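Local structure of esterase A (Caulobacter crescentus, 5GKV) at residues 336-341 / 348-353. The protein is a penicillin-binding protein homolog of the beta-lactamase family and probably acts as a serine hydrolase on ester substrates. Sequence-based numbering, arbitrary orientation.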
ATOM      1  N   GLU A 336      -5.064 -16.908  -2.640  1.00 19.71           N
ATOM      2  CA  GLU A 336      -6.057 -15.841  -2.685  1.00 22.68           C
ATOM      3  C   GLU A 336      -5.890 -14.815  -1.562  1.00 23.00           C
ATOM      4  O   GLU A 336      -6.744 -13.935  -1.415  1.00 19.53           O
ATOM      5  CB  GLU A 336      -7.489 -16.416  -2.669  1.00 26.44           C
ATOM      6  CG  GLU A 336      -7.897 -17.212  -1.424  1.00 25.30           C
ATOM      7  CD  GLU A 336      -7.435 -18.683  -1.454  1.00 25.90           C
ATOM      8  OE1 GLU A 336      -6.606 -19.072  -2.308  1.00 23.46           O
ATOM      9  OE2 GLU A 336      -7.902 -19.460  -0.594  1.00 34.03           O
ATOM     10  N   ALA A 337      -4.812 -14.891  -0.783  1.00 19.82           N
ATOM     11  CA  ALA A 337      -4.484 -13.775   0.097  1.00 17.72           C
ATOM     12  C   ALA A 337      -4.132 -12.551  -0.749  1.00 17.73           C
ATOM     13  O   ALA A 337      -3.857 -12.657  -1.948  1.00 16.76           O
ATOM     14  CB  ALA A 337      -3.329 -14.145   1.028  1.00 18.81           C
ATOM     15  N   PHE A 338      -4.123 -11.380  -0.108  1.00 16.21           N
ATOM     16  CA  PHE A 338      -4.006 -10.127  -0.845  1.00 16.40           C
ATOM     17  C   PHE A 338      -3.485  -9.034   0.077  1.00 16.90           C
ATOM     18  O   PHE A 338      -3.603  -9.112   1.307  1.00 17.80           O
ATOM     19  CB  PHE A 338      -5.357  -9.694  -1.442  1.00 14.88           C
ATOM     20  CG  PHE A 338      -6.436  -9.499  -0.411  1.00 19.27           C
ATOM     21  CD1 PHE A 338      -7.224 -10.566  -0.007  1.00 15.58           C
ATOM     22  CD2 PHE A 338      -6.670  -8.250   0.153  1.00 16.63           C
ATOM     23  CE1 PHE A 338      -8.212 -10.389   0.928  1.00 16.97           C
ATOM     24  CE2 PHE A 338      -7.657  -8.077   1.111  1.00 19.61           C
ATOM     25  CZ  PHE A 338      -8.440  -9.149   1.488  1.00 18.10           C
ATOM     26  N   GLY A 339      -2.970  -7.982  -0.543  1.00 18.45           N
ATOM     27  CA  GLY A 339      -2.427  -6.861   0.214  1.00 15.58           C
ATOM     28  C   GLY A 339      -1.717  -5.912  -0.718  1.00 18.19           C
ATOM     29  O   GLY A 339      -2.117  -5.736  -1.873  1.00 20.08           O
ATOM     30  N   HIS A 340      -0.665  -5.289  -0.204  1.00 13.92           N
ATOM     31  CA  HIS A 340       0.170  -4.479  -1.070  1.00 17.29           C
ATOM     32  C   HIS A 340       1.515  -4.295  -0.391  1.00 18.88           C
ATOM     33  O   HIS A 340       1.627  -4.378   0.840  1.00 16.37           O
ATOM     34  CB  HIS A 340      -0.489  -3.131  -1.396  1.00 14.05           C
ATOM     35  CG  HIS A 340      -0.165  -2.618  -2.769  1.00 18.00           C
ATOM     36  ND1 HIS A 340       1.077  -2.121  -3.109  1.00 16.49           N
ATOM     37  CD2 HIS A 340      -0.929  -2.515  -3.886  1.00 16.59           C
ATOM     38  CE1 HIS A 340       1.072  -1.760  -4.383  1.00 16.77           C
ATOM     39  NE2 HIS A 340      -0.136  -1.984  -4.875  1.00 17.45           N
ATOM     40  N   SER A 341       2.537  -4.086  -1.208  1.00 15.88           N
ATOM     41  CA  SER A 341       3.884  -3.882  -0.718  1.00 16.35           C
ATOM     42  C   SER A 341       4.347  -2.474  -1.062  1.00 18.81           C
ATOM     43  O   SER A 341       3.759  -1.799  -1.909  1.00 17.71           O
ATOM     44  CB  SER A 341       4.852  -4.921  -1.303  1.00 14.94           C
ATOM     45  OG  SER A 341       4.389  -6.227  -1.005  1.00 18.11           O
ATOM     46  N   ALA A 348       1.678  -5.147   3.799  1.00 15.17           N
ATOM     47  CA  ALA A 348       0.572  -5.544   4.659  1.00 17.15           C
ATOM     48  C   ALA A 348      -0.328  -6.470   3.855  1.00 16.20           C
ATOM     49  O   ALA A 348      -0.540  -6.243   2.659  1.00 15.42           O
ATOM     50  CB  ALA A 348      -0.208  -4.335   5.177  1.00 12.15           C
ATOM     51  N   PHE A 349      -0.838  -7.520   4.499  1.00 12.78           N
ATOM     52  CA  PHE A 349      -1.638  -8.493   3.763  1.00 14.91           C
ATOM     53  C   PHE A 349      -2.752  -9.036   4.646  1.00 16.82           C
ATOM     54  O   PHE A 349      -2.678  -8.999   5.880  1.00 14.07           O
ATOM     55  CB  PHE A 349      -0.773  -9.654   3.261  1.00 16.45           C
ATOM     56  CG  PHE A 349      -0.325 -10.573   4.371  1.00 17.98           C
ATOM     57  CD1 PHE A 349       0.764 -10.234   5.169  1.00 17.72           C
ATOM     58  CD2 PHE A 349      -1.024 -11.739   4.651  1.00 18.92           C
ATOM     59  CE1 PHE A 349       1.163 -11.068   6.221  1.00 17.97           C
ATOM     60  CE2 PHE A 349      -0.632 -12.575   5.705  1.00 18.89           C
ATOM     61  CZ  PHE A 349       0.460 -12.244   6.476  1.00 18.94           C
ATOM     62  N   ALA A 350      -3.758  -9.612   3.981  1.00 15.70           N
ATOM     63  CA  ALA A 350      -4.868 -10.304   4.617  1.00 13.43           C
ATOM     64  C   ALA A 350      -5.044 -11.670   3.971  1.00 18.94           C
ATOM     65  O   ALA A 350      -4.869 -11.815   2.759  1.00 18.99           O
ATOM     66  CB  ALA A 350      -6.184  -9.515   4.486  1.00 16.72           C
ATOM     67  N   ASP A 351      -5.412 -12.661   4.774  1.00 16.99           N
ATOM     68  CA  ASP A 351      -5.699 -14.009   4.288  1.00 18.34           C
ATOM     69  C   ASP A 351      -7.075 -14.386   4.819  1.00 21.41           C
ATOM     70  O   ASP A 351      -7.206 -14.878   5.948  1.00 19.28           O
ATOM     71  CB  ASP A 351      -4.618 -14.990   4.734  1.00 20.00           C
ATOM     72  CG  ASP A 351      -4.878 -16.413   4.277  1.00 21.49           C
ATOM     73  OD1 ASP A 351      -5.964 -16.700   3.695  1.00 20.47           O
ATOM     74  OD2 ASP A 351      -3.989 -17.255   4.530  1.00 20.93           O
ATOM     75  N   PRO A 352      -8.137 -14.147   4.039  1.00 22.84           N
ATOM     76  CA  PRO A 352      -9.483 -14.482   4.537  1.00 21.60           C
ATOM     77  C   PRO A 352      -9.692 -15.970   4.715  1.00 23.83           C
ATOM     78  O   PRO A 352     -10.547 -16.357   5.517  1.00 26.49           O
ATOM     79  CB  PRO A 352     -10.419 -13.919   3.457  1.00 24.64           C
ATOM     80  CG  PRO A 352      -9.613 -12.874   2.762  1.00 24.03           C
ATOM     81  CD  PRO A 352      -8.184 -13.391   2.781  1.00 22.75           C
ATOM     82  N   THR A 353      -8.945 -16.809   3.988  1.00 19.18           N
ATOM     83  CA  THR A 353      -9.143 -18.252   4.081  1.00 24.11           C
ATOM     84  C   THR A 353      -8.677 -18.793   5.427  1.00 27.62           C
ATOM     85  O   THR A 353      -9.353 -19.630   6.034  1.00 24.50           O
ATOM     86  CB  THR A 353      -8.403 -18.952   2.947  1.00 26.76           C
ATOM     87  OG1 THR A 353      -8.913 -18.484   1.692  1.00 28.88           O
ATOM     88  CG2 THR A 353      -8.579 -20.451   3.036  1.00 29.36           C
TER
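Strands 338-341 and 347-351 form a beta hairpin in the antiparallel sheet of this beta-lactamase-family fold. F338 pairs with A350 and H340 with A348, both as hydrogen-bonded antiparallel pairs. A350 N donates to F338 O at 2.7 Å, and F338 N returns a bond to A350 O at 3.0 Å. H340 and A348 exchange an equivalent pair. G339 and F349 form the non-hydrogen-bonded pair between them, with their CA atoms 4.0 Å apart. G339 CA lies 3.1 Å from A348 O, a CA-H...O contact that fits this close approach.

F338 takes chi1 59°, which sets CG between its own N and carbonyl carbon and lays the ring alongside the second strand. A350 CB sits over one ring face, 4.1 Å from the F338 centroid, a CH-pi contact. P352 CG meets the ring edge at F338 CE1, 3.4 Å away. Helices 270-281 and 294-301 also pack on F338. F349 points to the other sheet face, against helix 373-384.

Beyond the strands, T353 OG1 donates to E336 OE2 at 2.7 Å, on the anti side of the carboxylate. D351 OD2 is hydrogen-bonded to Y383 OH and T334 OG1. The F338 ring thus packs on apolar groups while A350 satisfies its backbone N and O, and an exposed polar bond links the two segments just past P352.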